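Local coordinates for coenzyme Q-binding protein COQ10 START domain-containing protein (Thermus thermophilus, PDB 2D4R), which is of unknown function but, as a putative member of the StAR-related lipid-transfer (START) domain superfamily, probably binds a lipid or similar hydrophobic ligand, at residues 77-91 against 101-113. Numbering follows the deposited sequence.
Sequences FFSPEGDFDRYEGTW and RVVLTLTYELTIP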
ATOM      1  N   PHE A  77      -0.752   6.180   6.569  1.00 31.88           N
ATOM      2  CA  PHE A  77      -1.359   6.803   5.399  1.00 30.29           C
ATOM      3  C   PHE A  77      -2.864   6.951   5.534  1.00 27.57           C
ATOM      4  O   PHE A  77      -3.506   6.206   6.269  1.00 34.31           O
ATOM      5  CB  PHE A  77      -1.005   6.008   4.124  1.00 31.42           C
ATOM      6  CG  PHE A  77      -1.585   4.624   4.078  1.00 30.98           C
ATOM      7  CD1 PHE A  77      -0.948   3.565   4.720  1.00 35.47           C
ATOM      8  CD2 PHE A  77      -2.772   4.378   3.404  1.00 26.84           C
ATOM      9  CE1 PHE A  77      -1.482   2.283   4.697  1.00 25.70           C
ATOM     10  CE2 PHE A  77      -3.317   3.095   3.374  1.00 36.85           C
ATOM     11  CZ  PHE A  77      -2.664   2.046   4.026  1.00 27.56           C
ATOM     12  N   PHE A  78      -3.422   7.923   4.823  1.00 22.26           N
ATOM     13  CA  PHE A  78      -4.842   8.227   4.922  1.00 28.75           C
ATOM     14  C   PHE A  78      -5.232   8.908   3.613  1.00 27.06           C
ATOM     15  O   PHE A  78      -4.455   9.688   3.078  1.00 30.55           O
ATOM     16  CB  PHE A  78      -5.067   9.152   6.142  1.00 33.39           C
ATOM     17  CG  PHE A  78      -6.497   9.640   6.329  1.00 39.23           C
ATOM     18  CD1 PHE A  78      -7.331   9.052   7.282  1.00 35.13           C
ATOM     19  CD2 PHE A  78      -6.991  10.715   5.587  1.00 30.87           C
ATOM     20  CE1 PHE A  78      -8.634   9.527   7.494  1.00 36.36           C
ATOM     21  CE2 PHE A  78      -8.297  11.195   5.797  1.00 27.32           C
ATOM     22  CZ  PHE A  78      -9.114  10.599   6.750  1.00 36.71           C
ATOM     23  N   SER A  79      -6.414   8.596   3.086  1.00 26.96           N
ATOM     24  CA  SER A  79      -6.917   9.277   1.892  1.00 28.60           C
ATOM     25  C   SER A  79      -7.911  10.359   2.275  1.00 30.23           C
ATOM     26  O   SER A  79      -8.958  10.070   2.852  1.00 28.21           O
ATOM     27  CB  SER A  79      -7.617   8.297   0.952  1.00 24.08           C
ATOM     28  OG  SER A  79      -8.069   8.993  -0.190  1.00 20.83           O
ATOM     29  N   PRO A  80      -7.595  11.621   1.953  1.00 33.73           N
ATOM     30  CA  PRO A  80      -8.461  12.764   2.262  1.00 30.40           C
ATOM     31  C   PRO A  80      -9.517  12.972   1.174  1.00 33.90           C
ATOM     32  O   PRO A  80     -10.526  13.654   1.384  1.00 32.35           O
ATOM     33  CB  PRO A  80      -7.484  13.940   2.333  1.00 19.82           C
ATOM     34  CG  PRO A  80      -6.117  13.381   1.912  1.00 23.32           C
ATOM     35  CD  PRO A  80      -6.380  12.067   1.254  1.00 24.75           C
ATOM     36  N   GLU A  81      -9.257  12.402   0.001  1.00 31.42           N
ATOM     37  CA  GLU A  81     -10.208  12.477  -1.094  1.00 34.47           C
ATOM     38  C   GLU A  81      -9.985  11.389  -2.145  1.00 31.74           C
ATOM     39  O   GLU A  81      -8.887  10.834  -2.280  1.00 27.51           O
ATOM     40  CB  GLU A  81     -10.154  13.861  -1.749  1.00 37.70           C
ATOM     41  CG  GLU A  81      -8.962  14.078  -2.656  1.00 40.26           C
ATOM     42  CD  GLU A  81      -8.703  15.550  -2.982  1.00 53.78           C
ATOM     43  OE1 GLU A  81      -9.110  16.004  -4.074  1.00 43.87           O
ATOM     44  OE2 GLU A  81      -8.083  16.255  -2.152  1.00 70.03           O
ATOM     45  N   GLY A  82     -11.046  11.090  -2.887  1.00 25.43           N
ATOM     46  CA  GLY A  82     -10.970  10.049  -3.885  1.00 22.71           C
ATOM     47  C   GLY A  82     -12.219   9.216  -3.839  1.00 24.50           C
ATOM     48  O   GLY A  82     -13.252   9.676  -3.377  1.00 30.47           O
ATOM     49  N   ASP A  83     -12.120   7.984  -4.312  1.00 28.28           N
ATOM     50  CA  ASP A  83     -13.281   7.103  -4.426  1.00 31.53           C
ATOM     51  C   ASP A  83     -13.685   6.410  -3.116  1.00 24.66           C
ATOM     52  O   ASP A  83     -14.837   6.027  -2.943  1.00 25.95           O
ATOM     53  CB  ASP A  83     -13.019   6.042  -5.504  1.00 35.87           C
ATOM     54  CG  ASP A  83     -12.991   6.625  -6.916  1.00 35.99           C
ATOM     55  OD1 ASP A  83     -13.390   7.795  -7.106  1.00 30.96           O
ATOM     56  OD2 ASP A  83     -12.571   5.896  -7.839  1.00 32.27           O
ATOM     57  N   PHE A  84     -12.737   6.238  -2.208  1.00 23.88           N
ATOM     58  CA  PHE A  84     -13.039   5.650  -0.903  1.00 25.52           C
ATOM     59  C   PHE A  84     -13.552   6.728   0.062  1.00 23.69           C
ATOM     60  O   PHE A  84     -13.081   7.868   0.041  1.00 24.47           O
ATOM     61  CB  PHE A  84     -11.788   4.995  -0.302  1.00 18.44           C
ATOM     62  CG  PHE A  84     -11.305   3.760  -1.042  1.00 26.02           C
ATOM     63  CD1 PHE A  84     -10.264   3.845  -1.969  1.00 27.41           C
ATOM     64  CD2 PHE A  84     -11.866   2.510  -0.785  1.00 25.89           C
ATOM     65  CE1 PHE A  84      -9.791   2.708  -2.629  1.00 22.65           C
ATOM     66  CE2 PHE A  84     -11.395   1.360  -1.442  1.00 26.64           C
ATOM     67  CZ  PHE A  84     -10.362   1.458  -2.362  1.00 18.58           C
ATOM     68  N   ASP A  85     -14.512   6.370   0.902  1.00 15.92           N
ATOM     69  CA  ASP A  85     -14.888   7.238   2.005  1.00 23.84           C
ATOM     70  C   ASP A  85     -13.783   7.197   3.028  1.00 28.04           C
ATOM     71  O   ASP A  85     -13.525   8.174   3.735  1.00 31.72           O
ATOM     72  CB  ASP A  85     -16.180   6.766   2.651  1.00 31.69           C
ATOM     73  CG  ASP A  85     -17.343   6.758   1.678  1.00 42.25           C
ATOM     74  OD1 ASP A  85     -18.182   5.843   1.789  1.00 55.66           O
ATOM     75  OD2 ASP A  85     -17.413   7.656   0.807  1.00 34.38           O
ATOM     76  N   ARG A  86     -13.123   6.052   3.100  1.00 27.93           N
ATOM     77  CA  ARG A  86     -12.027   5.874   4.031  1.00 29.36           C
ATOM     78  C   ARG A  86     -11.000   4.929   3.420  1.00 32.10           C
ATOM     79  O   ARG A  86     -11.348   3.877   2.876  1.00 28.48           O
ATOM     80  CB  ARG A  86     -12.573   5.314   5.343  1.00 26.98           C
ATOM     81  CG  ARG A  86     -11.570   5.151   6.457  1.00 37.44           C
ATOM     82  CD  ARG A  86     -12.279   4.603   7.691  1.00 38.78           C
ATOM     83  NE  ARG A  86     -11.476   4.710   8.901  1.00 50.31           N
ATOM     84  CZ  ARG A  86     -11.834   4.220  10.084  1.00 51.38           C
ATOM     85  NH1 ARG A  86     -12.991   3.581  10.223  1.00 46.13           N
ATOM     86  NH2 ARG A  86     -11.036   4.379  11.131  1.00 49.71           N
ATOM     87  N   TYR A  87      -9.734   5.328   3.489  1.00 28.68           N
ATOM     88  CA  TYR A  87      -8.644   4.495   3.022  1.00 26.26           C
ATOM     89  C   TYR A  87      -7.379   4.840   3.793  1.00 30.32           C
ATOM     90  O   TYR A  87      -6.704   5.826   3.503  1.00 27.35           O
ATOM     91  CB  TYR A  87      -8.421   4.717   1.538  1.00 23.35           C
ATOM     92  CG  TYR A  87      -7.478   3.723   0.897  1.00 21.31           C
ATOM     93  CD1 TYR A  87      -7.969   2.626   0.184  1.00 19.62           C
ATOM     94  CD2 TYR A  87      -6.102   3.914   0.947  1.00 18.42           C
ATOM     95  CE1 TYR A  87      -7.102   1.754  -0.474  1.00 12.54           C
ATOM     96  CE2 TYR A  87      -5.224   3.046   0.298  1.00 21.68           C
ATOM     97  CZ  TYR A  87      -5.723   1.972  -0.411  1.00 23.54           C
ATOM     98  OH  TYR A  87      -4.838   1.120  -1.051  1.00 31.16           O
ATOM     99  N   GLU A  88      -7.054   4.009   4.776  1.00 28.03           N
ATOM    100  CA  GLU A  88      -6.007   4.349   5.723  1.00 25.55           C
ATOM    101  C   GLU A  88      -5.397   3.111   6.376  1.00 29.55           C
ATOM    102  O   GLU A  88      -6.003   2.023   6.398  1.00 24.15           O
ATOM    103  CB  GLU A  88      -6.572   5.269   6.810  1.00 31.32           C
ATOM    104  CG  GLU A  88      -7.597   4.594   7.711  1.00 30.53           C
ATOM    105  CD  GLU A  88      -8.201   5.540   8.732  1.00 44.09           C
ATOM    106  OE1 GLU A  88      -9.402   5.844   8.611  1.00 52.70           O
ATOM    107  OE2 GLU A  88      -7.484   5.985   9.654  1.00 43.54           O
ATOM    108  N   GLY A  89      -4.200   3.287   6.926  1.00 22.54           N
ATOM    109  CA  GLY A  89      -3.536   2.163   7.539  1.00 25.04           C
ATOM    110  C   GLY A  89      -2.072   2.417   7.819  1.00 26.42           C
ATOM    111  O   GLY A  89      -1.625   3.553   7.934  1.00 32.76           O
ATOM    112  N   THR A  90      -1.308   1.349   7.928  1.00 27.20           N
ATOM    113  CA  THR A  90       0.092   1.492   8.263  1.00 29.78           C
ATOM    114  C   THR A  90       0.881   0.467   7.478  1.00 27.68           C
ATOM    115  O   THR A  90       0.381  -0.613   7.196  1.00 32.36           O
ATOM    116  CB  THR A  90       0.330   1.253   9.760  1.00 24.45           C
ATOM    117  OG1 THR A  90      -0.020  -0.097  10.065  1.00 23.70           O
ATOM    118  CG2 THR A  90      -0.518   2.212  10.607  1.00 15.08           C
ATOM    119  N   TRP A  91       2.098   0.839   7.096  1.00 31.72           N
ATOM    120  CA  TRP A  91       3.137  -0.118   6.721  1.00 30.75           C
ATOM    121  C   TRP A  91       4.161  -0.142   7.869  1.00 33.27           C
ATOM    122  O   TRP A  91       4.671   0.906   8.281  1.00 34.56           O
ATOM    123  CB  TRP A  91       3.859   0.314   5.439  1.00 26.84           C
ATOM    124  CG  TRP A  91       2.991   0.434   4.199  1.00 30.02           C
ATOM    125  CD1 TRP A  91       1.905   1.248   4.027  1.00 22.21           C
ATOM    126  CD2 TRP A  91       3.206  -0.212   2.934  1.00 28.04           C
ATOM    127  NE1 TRP A  91       1.444   1.158   2.740  1.00 25.05           N
ATOM    128  CE2 TRP A  91       2.222   0.273   2.046  1.00 28.97           C
ATOM    129  CE3 TRP A  91       4.137  -1.149   2.467  1.00 32.27           C
ATOM    130  CZ2 TRP A  91       2.144  -0.139   0.715  1.00 26.34           C
ATOM    131  CZ3 TRP A  91       4.060  -1.562   1.141  1.00 32.93           C
ATOM    132  CH2 TRP A  91       3.069  -1.053   0.280  1.00 30.50           C
ATOM    133  N   ARG A 101      10.038  -8.702   8.237  1.00 44.32           N
ATOM    134  CA  ARG A 101       8.625  -9.034   8.204  1.00 40.86           C
ATOM    135  C   ARG A 101       7.834  -7.746   7.980  1.00 40.10           C
ATOM    136  O   ARG A 101       7.738  -6.889   8.872  1.00 39.14           O
ATOM    137  CB  ARG A 101       8.200  -9.692   9.514  1.00 44.75           C
ATOM    138  CG  ARG A 101       6.728 -10.064   9.533  1.00 41.94           C
ATOM    139  CD  ARG A 101       6.516 -11.513   9.901  1.00 39.64           C
ATOM    140  NE  ARG A 101       5.568 -12.155   8.999  1.00 43.01           N
ATOM    141  CZ  ARG A 101       5.911 -12.994   8.026  1.00 50.50           C
ATOM    142  NH1 ARG A 101       4.977 -13.532   7.248  1.00 51.27           N
ATOM    143  NH2 ARG A 101       7.188 -13.306   7.834  1.00 49.68           N
ATOM    144  N   VAL A 102       7.284  -7.605   6.776  1.00 37.81           N
ATOM    145  CA  VAL A 102       6.508  -6.425   6.437  1.00 34.06           C
ATOM    146  C   VAL A 102       5.034  -6.663   6.733  1.00 34.67           C
ATOM    147  O   VAL A 102       4.455  -7.668   6.304  1.00 33.89           O
ATOM    148  CB  VAL A 102       6.690  -6.044   4.947  1.00 34.25           C
ATOM    149  CG1 VAL A 102       5.871  -4.806   4.616  1.00 31.38           C
ATOM    150  CG2 VAL A 102       8.157  -5.764   4.661  1.00 27.61           C
ATOM    151  N   VAL A 103       4.437  -5.740   7.483  1.00 36.06           N
ATOM    152  CA  VAL A 103       3.025  -5.834   7.831  1.00 34.02           C
ATOM    153  C   VAL A 103       2.243  -4.641   7.296  1.00 31.02           C
ATOM    154  O   VAL A 103       2.558  -3.491   7.593  1.00 33.28           O
ATOM    155  CB  VAL A 103       2.827  -5.900   9.350  1.00 36.56           C
ATOM    156  CG1 VAL A 103       1.368  -6.209   9.665  1.00 31.30           C
ATOM    157  CG2 VAL A 103       3.764  -6.935   9.950  1.00 35.58           C
ATOM    158  N   LEU A 104       1.217  -4.930   6.508  1.00 31.91           N
ATOM    159  CA  LEU A 104       0.410  -3.887   5.894  1.00 35.91           C
ATOM    160  C   LEU A 104      -1.041  -3.991   6.346  1.00 36.69           C
ATOM    161  O   LEU A 104      -1.715  -4.989   6.093  1.00 37.16           O
ATOM    162  CB  LEU A 104       0.484  -3.992   4.366  1.00 28.24           C
ATOM    163  CG  LEU A 104      -0.398  -3.042   3.559  1.00 29.01           C
ATOM    164  CD1 LEU A 104      -0.158  -1.613   4.006  1.00 27.33           C
ATOM    165  CD2 LEU A 104      -0.095  -3.205   2.073  1.00 29.57           C
ATOM    166  N   THR A 105      -1.519  -2.944   7.004  1.00 37.63           N
ATOM    167  CA  THR A 105      -2.859  -2.934   7.564  1.00 35.33           C
ATOM    168  C   THR A 105      -3.664  -1.827   6.893  1.00 35.99           C
ATOM    169  O   THR A 105      -3.215  -0.672   6.831  1.00 34.96           O
ATOM    170  CB  THR A 105      -2.794  -2.648   9.075  1.00 41.55           C
ATOM    171  OG1 THR A 105      -1.779  -3.468   9.660  1.00 38.83           O
ATOM    172  CG2 THR A 105      -4.125  -2.931   9.743  1.00 34.84           C
ATOM    173  N   LEU A 106      -4.855  -2.176   6.413  1.00 31.10           N
ATOM    174  CA  LEU A 106      -5.679  -1.259   5.626  1.00 23.15           C
ATOM    175  C   LEU A 106      -7.145  -1.240   6.073  1.00 24.85           C
ATOM    176  O   LEU A 106      -7.867  -2.229   5.939  1.00 21.52           O
ATOM    177  CB  LEU A 106      -5.598  -1.639   4.146  1.00 24.49           C
ATOM    178  CG  LEU A 106      -6.483  -0.874   3.159  1.00 29.64           C
ATOM    179  CD1 LEU A 106      -6.235   0.625   3.246  1.00 10.80           C
ATOM    180  CD2 LEU A 106      -6.204  -1.383   1.769  1.00 38.08           C
ATOM    181  N   THR A 107      -7.577  -0.105   6.607  1.00 23.33           N
ATOM    182  CA  THR A 107      -8.987   0.122   6.884  1.00 23.62           C
ATOM    183  C   THR A 107      -9.569   0.937   5.748  1.00 23.64           C
ATOM    184  O   THR A 107      -9.055   1.996   5.404  1.00 31.23           O
ATOM    185  CB  THR A 107      -9.172   0.899   8.200  1.00 32.86           C
ATOM    186  OG1 THR A 107      -8.706   0.096   9.284  1.00 26.09           O
ATOM    187  CG2 THR A 107     -10.643   1.297   8.407  1.00 24.06           C
ATOM    188  N   TYR A 108     -10.638   0.442   5.152  1.00 29.25           N
ATOM    189  CA  TYR A 108     -11.247   1.120   4.018  1.00 31.37           C
ATOM    190  C   TYR A 108     -12.763   1.143   4.180  1.00 34.12           C
ATOM    191  O   TYR A 108     -13.347   0.287   4.858  1.00 34.63           O
ATOM    192  CB  TYR A 108     -10.897   0.395   2.720  1.00 31.91           C
ATOM    193  CG  TYR A 108     -11.539  -0.977   2.644  1.00 37.15           C
ATOM    194  CD1 TYR A 108     -12.761  -1.165   1.991  1.00 38.01           C
ATOM    195  CD2 TYR A 108     -10.966  -2.070   3.295  1.00 35.92           C
ATOM    196  CE1 TYR A 108     -13.402  -2.408   1.995  1.00 44.02           C
ATOM    197  CE2 TYR A 108     -11.594  -3.319   3.304  1.00 42.43           C
ATOM    198  CZ  TYR A 108     -12.812  -3.477   2.656  1.00 40.47           C
ATOM    199  OH  TYR A 108     -13.435  -4.693   2.677  1.00 34.35           O
ATOM    200  N   GLU A 109     -13.395   2.125   3.550  1.00 35.29           N
ATOM    201  CA  GLU A 109     -14.840   2.124   3.406  1.00 30.23           C
ATOM    202  C   GLU A 109     -15.201   2.608   2.019  1.00 28.93           C
ATOM    203  O   GLU A 109     -14.775   3.678   1.590  1.00 28.17           O
ATOM    204  CB  GLU A 109     -15.496   3.006   4.470  1.00 40.42           C
ATOM    205  CG  GLU A 109     -15.549   2.357   5.855  1.00 51.18           C
ATOM    206  CD  GLU A 109     -15.991   3.327   6.941  1.00 61.12           C
ATOM    207  OE1 GLU A 109     -15.543   3.163   8.100  1.00 52.88           O
ATOM    208  OE2 GLU A 109     -16.787   4.249   6.630  1.00 58.53           O
ATOM    209  N   LEU A 110     -15.983   1.792   1.320  1.00 33.09           N
ATOM    210  CA  LEU A 110     -16.370   2.056  -0.050  1.00 35.26           C
ATOM    211  C   LEU A 110     -17.891   2.009  -0.124  1.00 40.24           C
ATOM    212  O   LEU A 110     -18.467   0.930  -0.030  1.00 47.57           O
ATOM    213  CB  LEU A 110     -15.795   0.964  -0.938  1.00 37.73           C
ATOM    214  CG  LEU A 110     -14.896   1.288  -2.123  1.00 47.81           C
ATOM    215  CD1 LEU A 110     -14.920   0.086  -3.042  1.00 47.00           C
ATOM    216  CD2 LEU A 110     -15.374   2.521  -2.861  1.00 44.02           C
ATOM    217  N   THR A 111     -18.553   3.149  -0.292  1.00 37.77           N
ATOM    218  CA  THR A 111     -20.002   3.123  -0.454  1.00 39.01           C
ATOM    219  C   THR A 111     -20.408   2.775  -1.880  1.00 40.54           C
ATOM    220  O   THR A 111     -20.007   3.437  -2.838  1.00 40.49           O
ATOM    221  CB  THR A 111     -20.690   4.465  -0.066  1.00 36.83           C
ATOM    222  OG1 THR A 111     -20.050   5.560  -0.721  1.00 46.73           O
ATOM    223  CG2 THR A 111     -20.670   4.665   1.425  1.00 42.64           C
ATOM    224  N   ILE A 112     -21.209   1.719  -1.999  1.00 41.60           N
ATOM    225  CA  ILE A 112     -21.720   1.231  -3.275  1.00 37.47           C
ATOM    226  C   ILE A 112     -23.240   1.304  -3.274  1.00 40.36           C
ATOM    227  O   ILE A 112     -23.893   0.670  -2.446  1.00 40.02           O
ATOM    228  CB  ILE A 112     -21.294  -0.231  -3.517  1.00 40.89           C
ATOM    229  CG1 ILE A 112     -19.883  -0.278  -4.105  1.00 53.57           C
ATOM    230  CG2 ILE A 112     -22.247  -0.920  -4.482  1.00 40.87           C
ATOM    231  CD1 ILE A 112     -18.786   0.024  -3.130  1.00 55.24           C
ATOM    232  N   PRO A 113     -23.822   2.085  -4.197  1.00 35.73           N
ATOM    233  CA  PRO A 113     -25.282   2.207  -4.258  1.00 37.56           C
ATOM    234  C   PRO A 113     -25.965   0.830  -4.384  1.00 33.50           C
ATOM    235  O   PRO A 113     -25.607   0.042  -5.248  1.00 33.60           O
ATOM    236  CB  PRO A 113     -25.508   3.108  -5.483  1.00 37.34           C
ATOM    237  CG  PRO A 113     -24.248   3.886  -5.603  1.00 37.05           C
ATOM    238  CD  PRO A 113     -23.162   2.931  -5.206  1.00 32.83           C
TER
HETATM  239  O   HOH W   1     -16.996   5.789  -1.152  1.00 32.82           O
HETATM  240  O   HOH W   2       0.625  -2.507   9.257  1.00 23.74           O
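Leu106 sets its CD1 methyl over the ring of Tyr87, 3.8 Å from the ring centroid and 3° off the normal, a CH-pi contact between diagonal neighbours on antiparallel strands 86-91 and 101-109. At the next pair on this face Leu104 sits directly opposite Trp91 and lays CD1 over its five-membered ring, 3.4 Å from that centroid. In both leucines CG stands anti to the backbone N (chi1 175°), which carries the branched end across to the neighbouring strand. Gly89, between the two aromatics, suits its place because a side chain would run into the carbonyl O of Thr105 and, at these backbone angles, into that of Glu88; the ring of Phe77 covers the bare backbone instead, with Gly89 N over its face and CE2 3.8 Å from Leu106 CD1. Tyr87 CD1 lies over one face of the Phe84 ring, so an alanine in place of Tyr87 would probably leave Leu106 CD1 without its aromatic platform and open a gap beside Phe84.

The other face carries mostly polar side chains here. Arg86, extended from CG to NE, lays its guanidinium over Thr107 CG2 and meets Glu109 at its edge, where NH1 reaches OE1 at 3.3 Å in a salt bridge whose hydrogen bond is weak, the guanidinium and carboxylate planes 83° apart; NE pairs with Glu88. A water bonds both OG1 atoms of Thr90 and Thr105.

Asp85 N (2.8 Å) and Arg86 N (3.3 Å) share Glu109 O, a classic beta bulge ending the ladder. Leu106 and Tyr108 also touch helix 120-144, as in the helix-grip fold of START and Bet v 1-like proteins.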